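Local atomic coordinates of ALKF (Bacillus cereus, PDB entry 3ZBO), a protein that is of uncertain cellular function but is related to the HEAT-like repeat DNA glycosylases and has affinity for branched DNA structures. Residues 179-184 against 196-201; 205-210 against 215-220. All blocks are in the same frame, centred on the assembly; numbering follows the deposited sequence.

Contact 1 of 2, residues 179-184 against 196-201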
loop_
_atom_site.group_PDB
_atom_site.type_symbol
_atom_site.label_atom_id
_atom_site.label_comp_id
_atom_site.label_asym_id
_atom_site.label_seq_id
_atom_site.Cartn_x
_atom_site.Cartn_y
_atom_site.Cartn_z
ATOM N N ASN A 179 -2.699 -0.668 -9.951
ATOM C CA ASN A 179 -2.837 -1.812 -9.030
ATOM C C ASN A 179 -4.365 -2.036 -8.827
ATOM O O ASN A 179 -4.813 -3.231 -8.838
ATOM C CB ASN A 179 -2.025 -1.490 -7.733
ATOM C CG ASN A 179 -1.967 -2.640 -6.776
ATOM O OD1 ASN A 179 -2.258 -3.769 -7.166
ATOM N ND2 ASN A 179 -1.462 -2.385 -5.549
ATOM N N PHE A 180 -5.138 -0.983 -8.666
ATOM C CA PHE A 180 -6.571 -1.184 -8.462
ATOM C C PHE A 180 -7.183 -1.905 -9.700
ATOM O O PHE A 180 -8.022 -2.794 -9.504
ATOM C CB PHE A 180 -7.194 0.212 -8.148
ATOM C CG PHE A 180 -8.702 0.170 -7.957
ATOM C CD1 PHE A 180 -9.220 -0.116 -6.695
ATOM C CD2 PHE A 180 -9.514 0.443 -9.024
ATOM C CE1 PHE A 180 -10.613 -0.119 -6.486
ATOM C CE2 PHE A 180 -10.912 0.443 -8.840
ATOM C CZ PHE A 180 -11.487 0.150 -7.551
ATOM N N LEU A 181 -6.865 -1.502 -10.915
ATOM C CA LEU A 181 -7.386 -2.198 -12.115
ATOM C C LEU A 181 -7.044 -3.676 -12.039
ATOM O O LEU A 181 -7.905 -4.520 -12.253
ATOM C CB LEU A 181 -6.759 -1.671 -13.439
ATOM C CG LEU A 181 -7.032 -0.205 -13.721
ATOM C CD1 LEU A 181 -6.491 -0.050 -15.173
ATOM C CD2 LEU A 181 -8.631 0.107 -13.742
ATOM N N ASN A 182 -5.768 -3.981 -11.758
ATOM C CA ASN A 182 -5.396 -5.394 -11.677
ATOM C C ASN A 182 -6.090 -6.131 -10.611
ATOM O O ASN A 182 -6.523 -7.245 -10.839
ATOM C CB ASN A 182 -3.916 -5.487 -11.292
ATOM C CG ASN A 182 -2.995 -5.463 -12.402
ATOM O OD1 ASN A 182 -2.703 -6.566 -12.959
ATOM N ND2 ASN A 182 -2.263 -4.373 -12.534
ATOM N N THR A 183 -6.298 -5.508 -9.460
ATOM C CA THR A 183 -6.843 -6.191 -8.281
ATOM C C THR A 183 -8.323 -6.399 -8.489
ATOM O O THR A 183 -8.844 -7.476 -8.121
ATOM C CB THR A 183 -6.573 -5.360 -7.013
ATOM O OG1 THR A 183 -5.153 -5.246 -6.866
ATOM C CG2 THR A 183 -7.095 -6.182 -5.800
ATOM N N VAL A 184 -9.045 -5.399 -9.017
ATOM C CA VAL A 184 -10.520 -5.595 -9.289
ATOM C C VAL A 184 -10.634 -6.761 -10.287
ATOM O O VAL A 184 -11.464 -7.657 -10.104
ATOM C CB VAL A 184 -11.187 -4.320 -9.849
ATOM C CG1 VAL A 184 -12.650 -4.689 -10.294
ATOM C CG2 VAL A 184 -11.226 -3.221 -8.726
ATOM N N VAL A 196 -11.198 -5.857 -17.097
ATOM C CA VAL A 196 -10.383 -6.309 -18.264
ATOM C C VAL A 196 -10.548 -5.295 -19.386
ATOM O O VAL A 196 -9.544 -4.903 -20.022
ATOM C CB VAL A 196 -10.744 -7.772 -18.700
ATOM C CG1 VAL A 196 -10.152 -8.115 -20.038
ATOM C CG2 VAL A 196 -10.298 -8.737 -17.595
ATOM N N GLU A 197 -11.800 -4.857 -19.640
ATOM C CA GLU A 197 -12.001 -3.948 -20.754
ATOM C C GLU A 197 -11.396 -2.576 -20.427
ATOM O O GLU A 197 -10.751 -1.981 -21.292
ATOM C CB GLU A 197 -13.530 -3.860 -20.950
ATOM C CG GLU A 197 -13.910 -2.836 -22.037
ATOM C CD GLU A 197 -13.212 -3.086 -23.375
ATOM O OE1 GLU A 197 -13.067 -4.282 -23.772
ATOM O OE2 GLU A 197 -12.804 -2.071 -24.039
ATOM N N ILE A 198 -11.516 -2.145 -19.158
ATOM C CA ILE A 198 -10.890 -0.867 -18.797
ATOM C C ILE A 198 -9.397 -0.937 -18.967
ATOM O O ILE A 198 -8.746 0.022 -19.435
ATOM C CB ILE A 198 -11.353 -0.390 -17.477
ATOM C CG1 ILE A 198 -12.787 0.076 -17.785
ATOM C CG2 ILE A 198 -10.591 0.859 -17.016
ATOM C CD1 ILE A 198 -13.515 0.531 -16.748
ATOM N N ALA A 199 -8.826 -2.056 -18.536
ATOM C CA ALA A 199 -7.344 -2.221 -18.719
ATOM C C ALA A 199 -6.935 -2.099 -20.166
ATOM O O ALA A 199 -5.928 -1.443 -20.454
ATOM C CB ALA A 199 -6.832 -3.511 -18.092
ATOM N N LYS A 200 -7.702 -2.720 -21.076
ATOM C CA LYS A 200 -7.411 -2.582 -22.495
ATOM C C LYS A 200 -7.520 -1.134 -22.943
ATOM O O LYS A 200 -6.640 -0.662 -23.722
ATOM C CB LYS A 200 -8.426 -3.439 -23.235
ATOM C CG LYS A 200 -8.164 -3.429 -24.723
ATOM C CD LYS A 200 -9.152 -4.351 -25.439
ATOM C CE LYS A 200 -8.746 -4.601 -26.897
ATOM N NZ LYS A 200 -10.001 -5.062 -27.578
ATOM N N GLU A 201 -8.537 -0.425 -22.464
ATOM C CA GLU A 201 -8.729 1.015 -22.840
ATOM C C GLU A 201 -7.575 1.870 -22.322
ATOM O O GLU A 201 -7.127 2.775 -23.046
ATOM C CB GLU A 201 -10.076 1.556 -22.351
ATOM C CG GLU A 201 -11.167 0.882 -23.130
ATOM C CD GLU A 201 -12.555 1.400 -22.910
ATOM O OE1 GLU A 201 -12.721 2.617 -22.829
ATOM O OE2 GLU A 201 -13.483 0.554 -22.918
#
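Leu-181 reaches across from helix 171-187 to Ile-198 and Ala-199 on helix 192-202, joining two successive helices of a mainly helical fold related to the HEAT-like repeat DNA glycosylases. The tight part is small, about 100 Å² in all, and leucine does most of the work. With CG beside the backbone N (chi1 -62°), its two methyls divide the job: CD2 meets the branch methyl CG2 of Ile-198 at 3.9 Å, while CD1 comes within 4.2 Å of the CA of Ala-199. The Leu-181 and Ile-198 side chains cross nearly at right angles, and the small alanine lets the leucine approach the helix backbone. Leu-159 and Val-162 of helix 152-165 also pack on Leu-181, burying it between three helices.

Glu-197 and Lys-200 are exposed on the far side of helix 192-202; Glu-201, on its flank, is exposed too and has a long, weak ion pair with Lys-163. On helix 171-187 Phe-180 is buried as well: Val-184 CG2 lies over one face of its ring, 3.5 Å above the plane and displaced toward the rim, and Trp-135 meets it edge-to-face. One turn of this helix carries an extra side-chain bond: the carbonyl O of Asn-179 accepts both the backbone N of Thr-183 and its hydroxyl OG1, at 2.8 Å each, with the hydroxyl standing 45° out of the carbonyl plane.

Contact 2 of 2, residues 205-210 against 215-220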
loop_
_atom_site.group_PDB
_atom_site.type_symbol
_atom_site.label_atom_id
_atom_site.label_comp_id
_atom_site.label_asym_id
_atom_site.label_seq_id
_atom_site.Cartn_x
_atom_site.Cartn_y
_atom_site.Cartn_z
ATOM N N VAL A 205 0.669 2.405 -18.822
ATOM C CA VAL A 205 0.676 3.550 -17.898
ATOM C C VAL A 205 2.119 3.798 -17.524
ATOM O O VAL A 205 2.855 2.857 -17.096
ATOM C CB VAL A 205 -0.120 3.152 -16.596
ATOM C CG1 VAL A 205 0.106 4.213 -15.485
ATOM C CG2 VAL A 205 -1.631 3.081 -16.994
ATOM N N GLU A 206 2.558 5.028 -17.762
ATOM C CA GLU A 206 3.977 5.377 -17.557
ATOM C C GLU A 206 4.109 6.146 -16.255
ATOM O O GLU A 206 3.587 7.262 -16.125
ATOM C CB GLU A 206 4.542 6.199 -18.760
ATOM C CG GLU A 206 5.962 6.621 -18.411
ATOM C CD GLU A 206 6.606 7.454 -19.484
ATOM O OE1 GLU A 206 6.019 7.790 -20.517
ATOM O OE2 GLU A 206 7.798 7.759 -19.256
ATOM N N VAL A 207 4.775 5.503 -15.303
ATOM C CA VAL A 207 5.074 6.115 -13.997
ATOM C C VAL A 207 6.491 6.716 -14.081
ATOM O O VAL A 207 7.486 6.010 -14.127
ATOM C CB VAL A 207 5.049 5.068 -12.884
ATOM C CG1 VAL A 207 5.297 5.728 -11.521
ATOM C CG2 VAL A 207 3.655 4.380 -12.831
ATOM N N LYS A 208 6.493 8.057 -14.142
ATOM C CA LYS A 208 7.791 8.793 -14.164
ATOM C C LYS A 208 8.350 8.829 -12.782
ATOM O O LYS A 208 7.614 8.915 -11.804
ATOM C CB LYS A 208 7.498 10.184 -14.687
ATOM C CG LYS A 208 7.057 10.106 -16.116
ATOM C CD LYS A 208 6.674 11.455 -16.611
ATOM C CE LYS A 208 5.968 11.246 -17.983
ATOM N NZ LYS A 208 5.232 12.498 -18.405
ATOM N N ARG A 209 9.669 8.672 -12.722
ATOM C CA ARG A 209 10.341 8.551 -11.406
ATOM C C ARG A 209 11.639 9.369 -11.436
ATOM O O ARG A 209 12.356 9.432 -12.462
ATOM C CB ARG A 209 10.657 7.073 -11.168
ATOM C CG ARG A 209 9.349 6.247 -11.109
ATOM C CD ARG A 209 9.617 4.815 -10.740
ATOM N NE ARG A 209 10.437 4.171 -11.809
ATOM C CZ ARG A 209 10.686 2.856 -11.773
ATOM N NH1 ARG A 209 10.155 2.161 -10.770
ATOM N NH2 ARG A 209 11.403 2.243 -12.697
ATOM N N ASP A 210 11.907 9.957 -10.278
ATOM C CA ASP A 210 13.216 10.604 -10.074
ATOM C C ASP A 210 14.307 9.532 -9.905
ATOM O O ASP A 210 14.133 8.510 -9.181
ATOM C CB ASP A 210 13.095 11.532 -8.868
ATOM C CG ASP A 210 12.259 12.763 -9.157
ATOM O OD1 ASP A 210 12.048 13.076 -10.354
ATOM O OD2 ASP A 210 11.829 13.418 -8.173
ATOM N N SER A 215 8.726 3.543 -15.109
ATOM C CA SER A 215 8.095 2.227 -15.096
ATOM C C SER A 215 6.952 2.201 -16.088
ATOM O O SER A 215 6.068 3.047 -15.992
ATOM C CB SER A 215 7.617 1.992 -13.672
ATOM O OG SER A 215 7.101 0.685 -13.659
ATOM N N LEU A 216 7.008 1.304 -17.083
ATOM C CA LEU A 216 5.879 1.150 -18.017
ATOM C C LEU A 216 4.934 0.027 -17.567
ATOM O O LEU A 216 5.278 -1.222 -17.791
ATOM C CB LEU A 216 6.437 0.842 -19.422
ATOM C CG LEU A 216 7.329 1.963 -19.989
ATOM C CD1 LEU A 216 7.605 1.662 -21.488
ATOM C CD2 LEU A 216 6.637 3.301 -19.932
ATOM N N LEU A 217 3.848 0.424 -16.878
ATOM C CA LEU A 217 2.960 -0.638 -16.327
ATOM C C LEU A 217 2.031 -1.131 -17.447
ATOM O O LEU A 217 1.554 -0.369 -18.267
ATOM C CB LEU A 217 2.138 -0.006 -15.241
ATOM C CG LEU A 217 3.031 0.458 -14.044
ATOM C CD1 LEU A 217 2.192 1.065 -12.953
ATOM C CD2 LEU A 217 3.917 -0.645 -13.448
ATOM N N ASN A 218 1.632 -2.390 -17.373
ATOM C CA ASN A 218 0.710 -2.955 -18.349
ATOM C C ASN A 218 -0.255 -3.884 -17.632
ATOM O O ASN A 218 -0.029 -5.112 -17.435
ATOM C CB ASN A 218 1.571 -3.797 -19.293
ATOM C CG ASN A 218 0.772 -4.395 -20.460
ATOM O OD1 ASN A 218 -0.452 -4.477 -20.459
ATOM N ND2 ASN A 218 1.534 -4.839 -21.497
ATOM N N ALA A 219 -1.367 -3.240 -17.257
ATOM C CA ALA A 219 -2.379 -3.954 -16.407
ATOM C C ALA A 219 -2.977 -5.082 -17.247
ATOM O O ALA A 219 -3.265 -6.142 -16.684
ATOM C CB ALA A 219 -3.497 -2.985 -15.964
ATOM N N SER A 220 -3.183 -4.868 -18.535
ATOM C CA SER A 220 -3.775 -5.949 -19.334
ATOM C C SER A 220 -2.898 -7.188 -19.237
ATOM O O SER A 220 -3.429 -8.352 -19.094
ATOM C CB SER A 220 -3.962 -5.542 -20.810
ATOM O OG SER A 220 -4.987 -4.564 -20.939
#
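Val-207 has CG1 anti to its backbone N (chi1 -177°), leaving CG2 beside that nitrogen, and Leu-217 bends CG back beside its own N (chi1 -65°); the two thus meet obliquely, Val-207 CG2 to Leu-217 CD1 at 3.6 Å. Val-205 lies on the same face, which rests on helix 171-187 through Asn-178 and Lys-174. On the opposite face Glu-206 and Leu-216 run side by side, the aliphatic Glu-206 CG lying 3.7 Å from Leu-216 CD2 while OE2 bonds to Ser-214 OG.

Two hydrogen-bonded pairs flank this non-hydrogen-bonded one. Val-205 and Leu-217 exchange both backbone bonds, the shorter running from Leu-217 N to Val-205 O at 2.6 Å; Val-207 and Ser-215 do the same, with Val-207 N to Ser-215 O at 2.9 Å. Farther out, Arg-209 folds back so that Ser-215 CB sits over the centre of one guanidinium face, 3.7 Å above it, and NH2 bonds to Lys-213 O. At the other end Asn-218 OD1 N-caps helix 219-228 through Glu-221 N: a two-stranded antiparallel beta hairpin running straight into a helix.

Coming from the N terminus, the chain runs through helix 171-187, turns, and comes back along helix 192-202; contact 1 closes the connection of eleven residues between the segments, most of them helix ends. Directly afterwards the chain leaves as strand 204-207, reverses, and returns as strand 215-218, and contact 2 closes this second, tighter loop. The two lie in series, neither enclosing nor crossing the other, with centres about 14 Å apart. They still meet in space: the first turn of helix 219-228 brings Ala-219 CB to 4.0 Å from Ala-199 CB. The hairpin's exit is thereby packed against the same alanine that receives Leu-181, tying hairpin, last helix and helix pair into one unit.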